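Local coordinates for protein 2-hydroxyisobutyryl-CoA synthetase (Aquincola tertiaricarbonis, PDB 6HDX) that belongs to the ANL superfamily of AMP-binding enzymes, with a large N-terminal part followed by a smaller C-terminal domain, at residues 281-286 against 301-306; 322-327 against 339-344; 344-349 against 364-369. All coordinates share one frame; numbering follows the deposited sequence.

Interaction 1: residues 281-286 against 301-306; sequences MSPFMN and QDIIYT. With HIU ((2R)-3-hydroxy-2-methylpropanoic acid), chain C; 8LH ([[(2~{R},3~{S},4~{R},5~{R})-5-(6-aminopurin-9-yl)-3,4-bis(oxidanyl)oxolan-2-yl]methoxy-oxidanyl-phosphoryl] (2~{R})-2-methyl-3-oxidanyl-propanoate), chain B.
Ile-304 carries this contact, filling a fold in the loop 281-286. Its CB lies against CB of Asn-286 at 3.7 Å. From there the side chain forks. The CG2 branch is anti to the backbone N and meets CE of Met-281 at 3.8 Å. The Met-281 chain is bent at chi2 and chi3, which curls its methyl round onto this branch. The other branch runs through CG1, 4.1 Å from CB of Asn-286, and ends in CD1. That methyl points at the loop, where O of Met-281 (3.0 Å) and O of Pro-283 (3.4 Å) lie on the same side of it. The neighbouring Ile-303 touches the same loop, with its CG2 3.6 Å from CG of Pro-283. The peptide bond before this proline is cis.

No direct hydrogen bond joins the two segments. Water 1 bridges them instead, donating to O of Asn-286 (2.8 Å) and O of Ile-304 while also bonded to OG1 of Thr-306. Within 301-306, the amide of Gln-301 pairs with both N and O of Thr-306.

On the ligand side of the loop, the Phe-284 ring has C4 of HIU, when bound, centred 3.3 Å above one face. HIU and the acyl end of 8LH overlap, so they must be alternative occupants. Apolar packing holds the loop that lines the ligand site, and one water donates to the carbonyls of Asn-286 and Ile-304.

Interaction 2: residues 322-327 against 339-344; sequences RGTPVY and RLLSGD. With 8LH ([[(2~{R},3~{S},4~{R},5~{R})-5-(6-aminopurin-9-yl)-3,4-bis(oxidanyl)oxolan-2-yl]methoxy-oxidanyl-phosphoryl] (2~{R})-2-methyl-3-oxidanyl-propanoate), chain B.
Val-326 and Leu-341 form an antiparallel non-hydrogen-bonded pair, next to the hydrogen-bonded pair Tyr-327 and Leu-340, and Arg-339 also faces Tyr-327 in a G1 beta bulge. Two bonds tie Tyr-327 to Leu-340: N to O at 2.9 Å, and O from N at 2.8 Å.

Beyond this pair, Ser-342 takes over. Its N and its OG both donate to O of Pro-325. The N lies nearly along the C=O axis; the OG, at 2.8 Å, sits on a lone pair in the carbonyl plane. OG stands between the backbone N and carbonyl carbon (chi1 72°), where it also accepts from N of Asp-344 at 3.1 Å. This is an ST turn. Thr-324 OG1 then donates to O of Asp-344 over 2.7 Å, again on a lone pair.

Val-326 packs CG1 against CA of Arg-339 at 3.5 Å, while CG2 approaches CD1 of Leu-341. The Arg-339 guanidinium is held elsewhere, by Glu-307 and by O of Met-314.

The turn delivers the Asp-344 carboxylate to 8LH. Ribose hydroxyl O9 donates to OD1 and O8 to OD2, each over 2.6 Å. OD2 also accepts from water 2, which is bonded to OH of Tyr-327 as well. A hairpin that presents an aspartate to both ribose hydroxyls is a hallmark of the nucleotide site in ANL enzymes.

Interaction 3: residues 344-349 against 364-369; sequences DLTLWT and QGIFGR. With 8LH ([[(2~{R},3~{S},4~{R},5~{R})-5-(6-aminopurin-9-yl)-3,4-bis(oxidanyl)oxolan-2-yl]methoxy-oxidanyl-phosphoryl] (2~{R})-2-methyl-3-oxidanyl-propanoate), chain B.
The Arg-369 guanidinium has OD1 of Asp-344 over one face, 4.1 Å above the plane and near its centre. No N-H points at that oxygen, so any attraction is probably between the charges alone. The second flat group is the Phe-367 ring. CG of Leu-345 lies at its edge, in the ring plane. The ring's CD2 meets CD2 of Leu-345 at 3.8 Å, and its far end rests beside the backbone of Thr-346 and CB of Leu-347.

These residues pair strand 340-347 with 366-369, an outermost strand of the antiparallel sheet. Gly-368 and Arg-369 open the Gly-Arg-x-Asp sequence known in ANL enzymes as motif A8, which leads into the C-terminal domain. The short strand axes approach to 4.7 Å and run 164° apart. The pairing is partly loose, but two backbone bonds hold it: Leu-345 N to Gly-368 O, and Phe-367 N to Leu-345 O, both 2.9 Å. Gly-368 has backbone angles that would press a side chain against the preceding carbonyl.

Thr-346 adds a side-chain bond. Its OG1 is anti to the backbone N (chi1 -165°) and donates to O of Gly-365 over 2.7 Å, tilted 32° from the carbonyl plane. This ties Gly-365, just before strand 366-369, to the neighbouring strand.

Ile-366 packs on strand 344-347 and on 8LH. Its CG2 branch touches O of Leu-345 and CB of Asp-344, while its CB lies 3.5 Å from C14 in the adenine of 8LH. Arg-369 leaves the backbone extended and bends at chi3. That bend brings the guanidinium to the ribose, where NH2 of Arg-369 lies 2.8 Å from O8 of 8LH.

In the fold
All three interactions reach one antiparallel sheet beside the ligand site. Interactions 1 and 2 are buried; interaction 3, at the outermost strand, is only partly so. Interaction 1 is a loop packed on strand 304-310, by apolar contacts and a water. Interactions 2 and 3 are strand pairings, tied by backbone and hydroxyl bonds. They share strand 340-347 and Asp-344, and N of Gly-323 probably bonds to O of Thr-346 between them. Tyr-327 links interactions 1 and 2, packing against Met-281 and Thr-306. Toward 8LH the roles differ: 281-286 lines the acyl end, while Asp-344 and Arg-369 meet the ribose, and Ile-366 the adenine.

Interaction 1: residues 281-286 against 301-306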
loop_
_atom_site.group_PDB
_atom_site.type_symbol
_atom_site.label_atom_id
_atom_site.label_comp_id
_atom_site.label_asym_id
_atom_site.label_seq_id
_atom_site.Cartn_x
_atom_site.Cartn_y
_atom_site.Cartn_z
ATOM N N MET A 281 -16.500 5.950 8.451
ATOM C CA MET A 281 -17.395 6.642 7.527
ATOM C C MET A 281 -16.953 6.609 6.066
ATOM O O MET A 281 -17.399 7.471 5.309
ATOM C CB MET A 281 -17.641 8.101 7.980
ATOM C CG MET A 281 -18.360 8.241 9.319
ATOM S SD MET A 281 -19.763 7.136 9.642
ATOM C CE MET A 281 -20.865 7.497 8.243
ATOM N N SER A 282 -16.109 5.639 5.639
ATOM C CA SER A 282 -15.772 5.559 4.203
ATOM C C SER A 282 -17.092 5.314 3.438
ATOM O O SER A 282 -17.887 4.508 3.910
ATOM C CB SER A 282 -14.795 4.430 3.908
ATOM O OG SER A 282 -13.571 4.630 4.589
ATOM N N PRO A 283 -17.419 6.019 2.324
ATOM C CA PRO A 283 -16.645 7.064 1.606
ATOM C C PRO A 283 -16.440 8.333 2.453
ATOM O O PRO A 283 -17.361 9.119 2.637
ATOM C CB PRO A 283 -17.499 7.323 0.350
ATOM C CG PRO A 283 -18.909 6.937 0.750
ATOM C CD PRO A 283 -18.730 5.773 1.687
ATOM N N PHE A 284 -15.226 8.512 2.987
ATOM C CA PHE A 284 -14.851 9.598 3.904
ATOM C C PHE A 284 -14.746 10.968 3.238
ATOM O O PHE A 284 -14.669 11.971 3.943
ATOM C CB PHE A 284 -13.546 9.253 4.654
ATOM C CG PHE A 284 -12.403 8.957 3.723
ATOM C CD1 PHE A 284 -11.698 9.990 3.109
ATOM C CD2 PHE A 284 -12.048 7.639 3.427
ATOM C CE1 PHE A 284 -10.669 9.714 2.209
ATOM C CE2 PHE A 284 -10.988 7.370 2.559
ATOM C CZ PHE A 284 -10.313 8.409 1.954
ATOM N N MET A 285 -14.728 11.015 1.888
ATOM C CA MET A 285 -14.731 12.296 1.158
ATOM C C MET A 285 -16.162 12.919 1.184
ATOM O O MET A 285 -16.398 13.935 0.536
ATOM C CB MET A 285 -14.195 12.116 -0.284
ATOM C CG MET A 285 -12.712 11.765 -0.341
ATOM S SD MET A 285 -12.099 11.577 -2.037
ATOM C CE MET A 285 -11.949 13.278 -2.506
ATOM N N ASN A 286 -17.097 12.346 1.990
ATOM C CA ASN A 286 -18.484 12.855 2.158
ATOM C C ASN A 286 -18.524 14.324 2.651
ATOM O O ASN A 286 -19.549 15.000 2.567
ATOM C CB ASN A 286 -19.294 11.917 3.071
ATOM C CG ASN A 286 -18.868 11.993 4.506
ATOM O OD1 ASN A 286 -17.810 11.513 4.875
ATOM N ND2 ASN A 286 -19.635 12.677 5.328
ATOM N N GLN A 301 -24.603 15.459 1.443
ATOM C CA GLN A 301 -25.716 14.897 2.204
ATOM C C GLN A 301 -26.380 13.626 1.639
ATOM O O GLN A 301 -26.816 12.788 2.439
ATOM C CB GLN A 301 -26.776 15.981 2.469
ATOM C CG GLN A 301 -26.299 17.119 3.401
ATOM C CD GLN A 301 -25.894 16.663 4.790
ATOM O OE1 GLN A 301 -24.892 15.955 4.978
ATOM N NE2 GLN A 301 -26.627 17.105 5.814
ATOM N N ASP A 302 -26.468 13.484 0.296
ATOM C CA ASP A 302 -27.049 12.299 -0.351
ATOM C C ASP A 302 -26.086 11.089 -0.404
ATOM O O ASP A 302 -26.490 10.010 -0.861
ATOM C CB ASP A 302 -27.592 12.641 -1.747
ATOM C CG ASP A 302 -26.559 13.311 -2.617
ATOM O OD1 ASP A 302 -26.225 14.483 -2.343
ATOM O OD2 ASP A 302 -26.045 12.651 -3.537
ATOM N N ILE A 303 -24.826 11.256 0.050
ATOM C CA ILE A 303 -23.850 10.154 0.131
ATOM C C ILE A 303 -23.852 9.645 1.588
ATOM O O ILE A 303 -24.088 8.461 1.846
ATOM C CB ILE A 303 -22.425 10.554 -0.384
ATOM C CG1 ILE A 303 -22.469 10.901 -1.899
ATOM C CG2 ILE A 303 -21.416 9.406 -0.124
ATOM C CD1 ILE A 303 -21.272 11.640 -2.476
ATOM N N ILE A 304 -23.631 10.574 2.527
ATOM C CA ILE A 304 -23.638 10.367 3.971
ATOM C C ILE A 304 -24.348 11.572 4.591
ATOM O O ILE A 304 -24.013 12.713 4.276
ATOM C CB ILE A 304 -22.193 10.160 4.545
ATOM C CG1 ILE A 304 -21.622 8.770 4.153
ATOM C CG2 ILE A 304 -22.113 10.427 6.085
ATOM C CD1 ILE A 304 -20.124 8.546 4.478
ATOM N N TYR A 305 -25.317 11.316 5.476
ATOM C CA TYR A 305 -26.049 12.376 6.161
ATOM C C TYR A 305 -25.247 12.917 7.352
ATOM O O TYR A 305 -25.039 12.211 8.346
ATOM C CB TYR A 305 -27.461 11.889 6.566
ATOM C CG TYR A 305 -28.304 12.929 7.276
ATOM C CD1 TYR A 305 -28.553 14.175 6.695
ATOM C CD2 TYR A 305 -28.898 12.651 8.501
ATOM C CE1 TYR A 305 -29.346 15.127 7.335
ATOM C CE2 TYR A 305 -29.704 13.587 9.142
ATOM C CZ TYR A 305 -29.923 14.825 8.559
ATOM O OH TYR A 305 -30.714 15.740 9.202
ATOM N N THR A 306 -24.775 14.167 7.230
ATOM C CA THR A 306 -24.006 14.839 8.276
ATOM C C THR A 306 -24.936 15.745 9.111
ATOM O O THR A 306 -25.676 16.560 8.557
ATOM C CB THR A 306 -22.832 15.663 7.665
ATOM O OG1 THR A 306 -21.943 14.806 6.967
ATOM C CG2 THR A 306 -22.035 16.456 8.717
HETATM O O1 HIU C . -11.016 11.095 7.036
HETATM C C1 HIU C . -10.068 10.207 7.442
HETATM O O2 HIU C . -9.206 10.480 8.276
HETATM C C2 HIU C . -10.053 8.874 6.645
HETATM C C3 HIU C . -9.380 7.684 7.357
HETATM C C4 HIU C . -9.274 9.141 5.388
HETATM O O3 HIU C . -8.118 9.897 5.701
HETATM C C1 8LH B . -9.680 15.533 10.059
HETATM C C2 8LH B . -9.824 15.605 8.725
HETATM C C3 8LH B . -9.910 16.828 8.139
HETATM C C4 8LH B . -9.679 13.512 9.291
HETATM N N1 8LH B . -9.924 17.957 8.862
HETATM N N2 8LH B . -9.608 16.649 10.819
HETATM O O1 8LH B . -8.407 10.220 6.121
HETATM C C5 8LH B . -9.798 10.150 6.339
HETATM C C6 8LH B . -10.055 8.943 7.256
HETATM C C7 8LH B . -9.623 7.620 6.596
HETATM C C8 8LH B . -9.366 9.118 8.632
HETATM O O2 8LH B . -8.420 9.892 8.796
HETATM O O3 8LH B . -9.915 8.360 9.624
HETATM P P1 8LH B . -9.243 8.200 11.047
HETATM O O4 8LH B . -7.785 7.754 10.681
HETATM O O5 8LH B . -9.966 7.292 11.942
HETATM O O6 8LH B . -9.234 9.656 11.707
HETATM C C9 8LH B . -10.451 10.398 11.771
HETATM C C10 8LH B . -10.169 11.662 12.539
HETATM O O7 8LH B . -9.086 12.367 11.877
HETATM C C11 8LH B . -11.345 12.551 12.432
HETATM O O8 8LH B . -12.319 12.227 13.442
HETATM C C12 8LH B . -10.681 13.931 12.667
HETATM O O9 8LH B . -10.321 14.153 14.096
HETATM C C13 8LH B . -9.416 13.782 11.842
HETATM N N3 8LH B . -9.588 14.246 10.404
HETATM N N4 8LH B . -9.809 14.347 8.261
HETATM C C14 8LH B . -9.754 17.902 10.246
HETATM N N5 8LH B . -9.996 16.909 6.817
HETATM O O HOH W 1 -21.752 14.346 4.197
#

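Interaction 2: residues 322-327 against 339-344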
loop_
_atom_site.group_PDB
_atom_site.type_symbol
_atom_site.label_atom_id
_atom_site.label_comp_id
_atom_site.label_asym_id
_atom_site.label_seq_id
_atom_site.Cartn_x
_atom_site.Cartn_y
_atom_site.Cartn_z
ATOM N N ARG A 322 -21.201 26.303 16.140
ATOM C CA ARG A 322 -20.261 25.203 16.293
ATOM C C ARG A 322 -20.915 23.985 16.952
ATOM O O ARG A 322 -21.810 24.121 17.788
ATOM C CB ARG A 322 -19.042 25.667 17.109
ATOM C CG ARG A 322 -18.121 26.631 16.362
ATOM C CD ARG A 322 -17.167 27.333 17.312
ATOM N NE ARG A 322 -15.819 27.497 16.751
ATOM C CZ ARG A 322 -15.394 28.575 16.089
ATOM N NH1 ARG A 322 -14.145 28.637 15.640
ATOM N NH2 ARG A 322 -16.216 29.600 15.873
ATOM N N GLY A 323 -20.436 22.806 16.575
ATOM C CA GLY A 323 -20.887 21.536 17.117
ATOM C C GLY A 323 -20.021 20.375 16.668
ATOM O O GLY A 323 -18.965 20.556 16.046
ATOM N N THR A 324 -20.473 19.168 16.990
ATOM C CA THR A 324 -19.773 17.950 16.648
ATOM C C THR A 324 -20.456 17.195 15.497
ATOM O O THR A 324 -21.640 16.876 15.596
ATOM C CB THR A 324 -19.518 17.068 17.901
ATOM O OG1 THR A 324 -18.620 16.030 17.540
ATOM C CG2 THR A 324 -20.787 16.461 18.513
ATOM N N PRO A 325 -19.717 16.888 14.403
ATOM C CA PRO A 325 -20.313 16.063 13.322
ATOM C C PRO A 325 -20.759 14.662 13.786
ATOM O O PRO A 325 -20.032 13.940 14.483
ATOM C CB PRO A 325 -19.183 15.956 12.290
ATOM C CG PRO A 325 -18.254 17.112 12.598
ATOM C CD PRO A 325 -18.320 17.259 14.095
ATOM N N VAL A 326 -21.984 14.298 13.410
ATOM C CA VAL A 326 -22.618 13.006 13.666
ATOM C C VAL A 326 -22.958 12.522 12.246
ATOM O O VAL A 326 -23.515 13.287 11.443
ATOM C CB VAL A 326 -23.832 13.114 14.649
ATOM C CG1 VAL A 326 -24.695 11.849 14.655
ATOM C CG2 VAL A 326 -23.371 13.468 16.076
ATOM N N TYR A 327 -22.498 11.309 11.895
ATOM C CA TYR A 327 -22.623 10.834 10.523
ATOM C C TYR A 327 -23.423 9.557 10.348
ATOM O O TYR A 327 -23.319 8.648 11.173
ATOM C CB TYR A 327 -21.231 10.618 9.911
ATOM C CG TYR A 327 -20.256 11.777 9.949
ATOM C CD1 TYR A 327 -20.348 12.822 9.028
ATOM C CD2 TYR A 327 -19.148 11.753 10.793
ATOM C CE1 TYR A 327 -19.377 13.825 8.969
ATOM C CE2 TYR A 327 -18.164 12.741 10.733
ATOM C CZ TYR A 327 -18.289 13.779 9.826
ATOM O OH TYR A 327 -17.340 14.765 9.790
ATOM N N ARG A 339 -25.683 7.439 12.858
ATOM C CA ARG A 339 -25.448 8.473 13.861
ATOM C C ARG A 339 -24.157 8.167 14.616
ATOM O O ARG A 339 -24.148 8.147 15.846
ATOM C CB ARG A 339 -26.645 8.709 14.828
ATOM C CG ARG A 339 -27.987 8.921 14.162
ATOM C CD ARG A 339 -28.508 10.337 14.374
ATOM N NE ARG A 339 -28.780 10.609 15.777
ATOM C CZ ARG A 339 -28.633 11.789 16.363
ATOM N NH1 ARG A 339 -28.239 12.844 15.659
ATOM N NH2 ARG A 339 -28.889 11.927 17.654
ATOM N N LEU A 340 -23.062 7.910 13.875
ATOM C CA LEU A 340 -21.757 7.747 14.513
ATOM C C LEU A 340 -21.252 9.151 14.961
ATOM O O LEU A 340 -21.190 10.099 14.161
ATOM C CB LEU A 340 -20.714 7.051 13.600
ATOM C CG LEU A 340 -19.249 6.980 14.140
ATOM C CD1 LEU A 340 -19.151 6.092 15.389
ATOM C CD2 LEU A 340 -18.299 6.451 13.081
ATOM N N LEU A 341 -20.949 9.261 16.264
ATOM C CA LEU A 341 -20.426 10.460 16.897
ATOM C C LEU A 341 -18.928 10.587 16.561
ATOM O O LEU A 341 -18.145 9.711 16.906
ATOM C CB LEU A 341 -20.638 10.369 18.425
ATOM C CG LEU A 341 -19.963 11.453 19.299
ATOM C CD1 LEU A 341 -20.512 12.846 18.984
ATOM C CD2 LEU A 341 -20.129 11.129 20.775
ATOM N N SER A 342 -18.544 11.663 15.872
ATOM C CA SER A 342 -17.147 11.868 15.494
ATOM C C SER A 342 -16.281 12.285 16.669
ATOM O O SER A 342 -15.122 11.905 16.705
ATOM C CB SER A 342 -17.027 12.901 14.377
ATOM O OG SER A 342 -17.309 14.198 14.874
ATOM N N GLY A 343 -16.836 13.099 17.571
ATOM C CA GLY A 343 -16.118 13.671 18.705
ATOM C C GLY A 343 -15.239 14.846 18.283
ATOM O O GLY A 343 -14.370 15.279 19.043
ATOM N N ASP A 344 -15.459 15.370 17.054
ATOM C CA ASP A 344 -14.696 16.482 16.486
ATOM C C ASP A 344 -15.444 17.767 16.652
ATOM O O ASP A 344 -16.629 17.735 16.960
ATOM C CB ASP A 344 -14.414 16.250 14.993
ATOM C CG ASP A 344 -13.559 15.033 14.727
ATOM O OD1 ASP A 344 -12.482 14.941 15.318
ATOM O OD2 ASP A 344 -13.971 14.174 13.895
HETATM C C1 8LH B . -9.680 15.533 10.059
HETATM C C2 8LH B . -9.824 15.605 8.725
HETATM C C3 8LH B . -9.910 16.828 8.139
HETATM C C4 8LH B . -9.679 13.512 9.291
HETATM N N1 8LH B . -9.924 17.957 8.862
HETATM N N2 8LH B . -9.608 16.649 10.819
HETATM O O1 8LH B . -8.407 10.220 6.121
HETATM C C5 8LH B . -9.798 10.150 6.339
HETATM C C6 8LH B . -10.055 8.943 7.256
HETATM C C7 8LH B . -9.623 7.620 6.596
HETATM C C8 8LH B . -9.366 9.118 8.632
HETATM O O2 8LH B . -8.420 9.892 8.796
HETATM O O3 8LH B . -9.915 8.360 9.624
HETATM P P1 8LH B . -9.243 8.200 11.047
HETATM O O4 8LH B . -7.785 7.754 10.681
HETATM O O5 8LH B . -9.966 7.292 11.942
HETATM O O6 8LH B . -9.234 9.656 11.707
HETATM C C9 8LH B . -10.451 10.398 11.771
HETATM C C10 8LH B . -10.169 11.662 12.539
HETATM O O7 8LH B . -9.086 12.367 11.877
HETATM C C11 8LH B . -11.345 12.551 12.432
HETATM O O8 8LH B . -12.319 12.227 13.442
HETATM C C12 8LH B . -10.681 13.931 12.667
HETATM O O9 8LH B . -10.321 14.153 14.096
HETATM C C13 8LH B . -9.416 13.782 11.842
HETATM N N3 8LH B . -9.588 14.246 10.404
HETATM N N4 8LH B . -9.809 14.347 8.261
HETATM C C14 8LH B . -9.754 17.902 10.246
HETATM N N5 8LH B . -9.996 16.909 6.817
HETATM O O HOH W 2 -15.133 14.456 11.375
#

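Interaction 3: residues 344-349 against 364-369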
loop_
_atom_site.group_PDB
_atom_site.type_symbol
_atom_site.label_atom_id
_atom_site.label_comp_id
_atom_site.label_asym_id
_atom_site.label_seq_id
_atom_site.Cartn_x
_atom_site.Cartn_y
_atom_site.Cartn_z
ATOM N N ASP A 344 -15.459 15.370 17.054
ATOM C CA ASP A 344 -14.696 16.482 16.486
ATOM C C ASP A 344 -15.444 17.767 16.652
ATOM O O ASP A 344 -16.629 17.735 16.960
ATOM C CB ASP A 344 -14.414 16.250 14.993
ATOM C CG ASP A 344 -13.559 15.033 14.727
ATOM O OD1 ASP A 344 -12.482 14.941 15.318
ATOM O OD2 ASP A 344 -13.971 14.174 13.895
ATOM N N LEU A 345 -14.771 18.908 16.419
ATOM C CA LEU A 345 -15.432 20.199 16.466
ATOM C C LEU A 345 -15.372 20.851 15.094
ATOM O O LEU A 345 -14.361 20.741 14.398
ATOM C CB LEU A 345 -14.852 21.126 17.558
ATOM C CG LEU A 345 -15.730 22.330 17.897
ATOM C CD1 LEU A 345 -16.946 21.918 18.716
ATOM C CD2 LEU A 345 -14.938 23.425 18.584
ATOM N N THR A 346 -16.477 21.508 14.706
ATOM C CA THR A 346 -16.624 22.252 13.458
ATOM C C THR A 346 -17.700 23.342 13.627
ATOM O O THR A 346 -18.359 23.429 14.660
ATOM C CB THR A 346 -16.941 21.295 12.265
ATOM O OG1 THR A 346 -16.744 21.994 11.044
ATOM C CG2 THR A 346 -18.366 20.758 12.287
ATOM N N LEU A 347 -17.870 24.142 12.584
ATOM C CA LEU A 347 -18.888 25.160 12.388
ATOM C C LEU A 347 -19.482 24.862 11.010
ATOM O O LEU A 347 -18.732 24.635 10.042
ATOM C CB LEU A 347 -18.279 26.577 12.389
ATOM C CG LEU A 347 -19.297 27.727 12.511
ATOM C CD1 LEU A 347 -18.750 28.844 13.343
ATOM C CD2 LEU A 347 -19.698 28.271 11.159
ATOM N N TRP A 348 -20.817 24.902 10.918
ATOM C CA TRP A 348 -21.502 24.702 9.652
ATOM C C TRP A 348 -22.400 25.886 9.326
ATOM O O TRP A 348 -22.903 26.548 10.229
ATOM C CB TRP A 348 -22.228 23.322 9.551
ATOM C CG TRP A 348 -23.525 23.115 10.308
ATOM C CD1 TRP A 348 -23.998 23.829 11.372
ATOM C CD2 TRP A 348 -24.467 22.055 10.087
ATOM N NE1 TRP A 348 -25.195 23.297 11.806
ATOM C CE2 TRP A 348 -25.512 22.218 11.026
ATOM C CE3 TRP A 348 -24.524 20.969 9.188
ATOM C CZ2 TRP A 348 -26.597 21.332 11.097
ATOM C CZ3 TRP A 348 -25.601 20.102 9.255
ATOM C CH2 TRP A 348 -26.616 20.277 10.207
ATOM N N THR A 349 -22.521 26.196 8.034
ATOM C CA THR A 349 -23.365 27.271 7.495
ATOM C C THR A 349 -24.147 26.686 6.315
ATOM O O THR A 349 -23.817 25.589 5.846
ATOM C CB THR A 349 -22.522 28.489 7.067
ATOM O OG1 THR A 349 -21.563 28.083 6.085
ATOM C CG2 THR A 349 -21.836 29.198 8.253
ATOM N N GLN A 364 -14.564 26.458 7.569
ATOM C CA GLN A 364 -13.251 26.451 8.213
ATOM C C GLN A 364 -12.758 25.019 8.471
ATOM O O GLN A 364 -11.827 24.796 9.255
ATOM C CB GLN A 364 -13.319 27.274 9.504
ATOM C CG GLN A 364 -13.402 28.782 9.268
ATOM C CD GLN A 364 -14.076 29.473 10.416
ATOM O OE1 GLN A 364 -13.590 29.470 11.551
ATOM N NE2 GLN A 364 -15.227 30.069 10.147
ATOM N N GLY A 365 -13.352 24.072 7.746
ATOM C CA GLY A 365 -13.073 22.652 7.891
ATOM C C GLY A 365 -13.418 22.175 9.290
ATOM O O GLY A 365 -14.378 22.655 9.901
ATOM N N ILE A 366 -12.597 21.271 9.825
ATOM C CA ILE A 366 -12.776 20.680 11.143
ATOM C C ILE A 366 -11.597 21.105 11.976
ATOM O O ILE A 366 -10.448 20.958 11.538
ATOM C CB ILE A 366 -12.985 19.132 11.029
ATOM C CG1 ILE A 366 -14.346 18.828 10.356
ATOM C CG2 ILE A 366 -12.825 18.403 12.393
ATOM C CD1 ILE A 366 -14.452 17.512 9.720
ATOM N N PHE A 367 -11.893 21.716 13.148
ATOM C CA PHE A 367 -10.899 22.306 14.039
ATOM C C PHE A 367 -9.989 21.284 14.698
ATOM O O PHE A 367 -8.810 21.549 14.900
ATOM C CB PHE A 367 -11.573 23.221 15.081
ATOM C CG PHE A 367 -12.554 24.220 14.496
ATOM C CD1 PHE A 367 -12.214 24.992 13.387
ATOM C CD2 PHE A 367 -13.818 24.381 15.046
ATOM C CE1 PHE A 367 -13.128 25.902 12.841
ATOM C CE2 PHE A 367 -14.728 25.288 14.498
ATOM C CZ PHE A 367 -14.380 26.040 13.399
ATOM N N GLY A 368 -10.542 20.118 15.004
ATOM C CA GLY A 368 -9.820 19.037 15.657
ATOM C C GLY A 368 -10.739 18.163 16.482
ATOM O O GLY A 368 -11.959 18.347 16.469
ATOM N N ARG A 369 -10.149 17.214 17.211
ATOM C CA ARG A 369 -10.874 16.310 18.101
ATOM C C ARG A 369 -11.069 17.045 19.445
ATOM O O ARG A 369 -10.113 17.644 19.955
ATOM C CB ARG A 369 -10.071 15.008 18.260
ATOM C CG ARG A 369 -10.912 13.817 18.648
ATOM C CD ARG A 369 -10.166 12.489 18.551
ATOM N NE ARG A 369 -10.302 11.832 17.243
ATOM C CZ ARG A 369 -11.411 11.238 16.802
ATOM N NH1 ARG A 369 -12.514 11.243 17.540
ATOM N NH2 ARG A 369 -11.429 10.656 15.609
HETATM C C1 8LH B . -9.680 15.533 10.059
HETATM C C2 8LH B . -9.824 15.605 8.725
HETATM C C3 8LH B . -9.910 16.828 8.139
HETATM C C4 8LH B . -9.679 13.512 9.291
HETATM N N1 8LH B . -9.924 17.957 8.862
HETATM N N2 8LH B . -9.608 16.649 10.819
HETATM O O1 8LH B . -8.407 10.220 6.121
HETATM C C5 8LH B . -9.798 10.150 6.339
HETATM C C6 8LH B . -10.055 8.943 7.256
HETATM C C7 8LH B . -9.623 7.620 6.596
HETATM C C8 8LH B . -9.366 9.118 8.632
HETATM O O2 8LH B . -8.420 9.892 8.796
HETATM O O3 8LH B . -9.915 8.360 9.624
HETATM P P1 8LH B . -9.243 8.200 11.047
HETATM O O4 8LH B . -7.785 7.754 10.681
HETATM O O5 8LH B . -9.966 7.292 11.942
HETATM O O6 8LH B . -9.234 9.656 11.707
HETATM C C9 8LH B . -10.451 10.398 11.771
HETATM C C10 8LH B . -10.169 11.662 12.539
HETATM O O7 8LH B . -9.086 12.367 11.877
HETATM C C11 8LH B . -11.345 12.551 12.432
HETATM O O8 8LH B . -12.319 12.227 13.442
HETATM C C12 8LH B . -10.681 13.931 12.667
HETATM O O9 8LH B . -10.321 14.153 14.096
HETATM C C13 8LH B . -9.416 13.782 11.842
HETATM N N3 8LH B . -9.588 14.246 10.404
HETATM N N4 8LH B . -9.809 14.347 8.261
HETATM C C14 8LH B . -9.754 17.902 10.246
HETATM N N5 8LH B . -9.996 16.909 6.817
#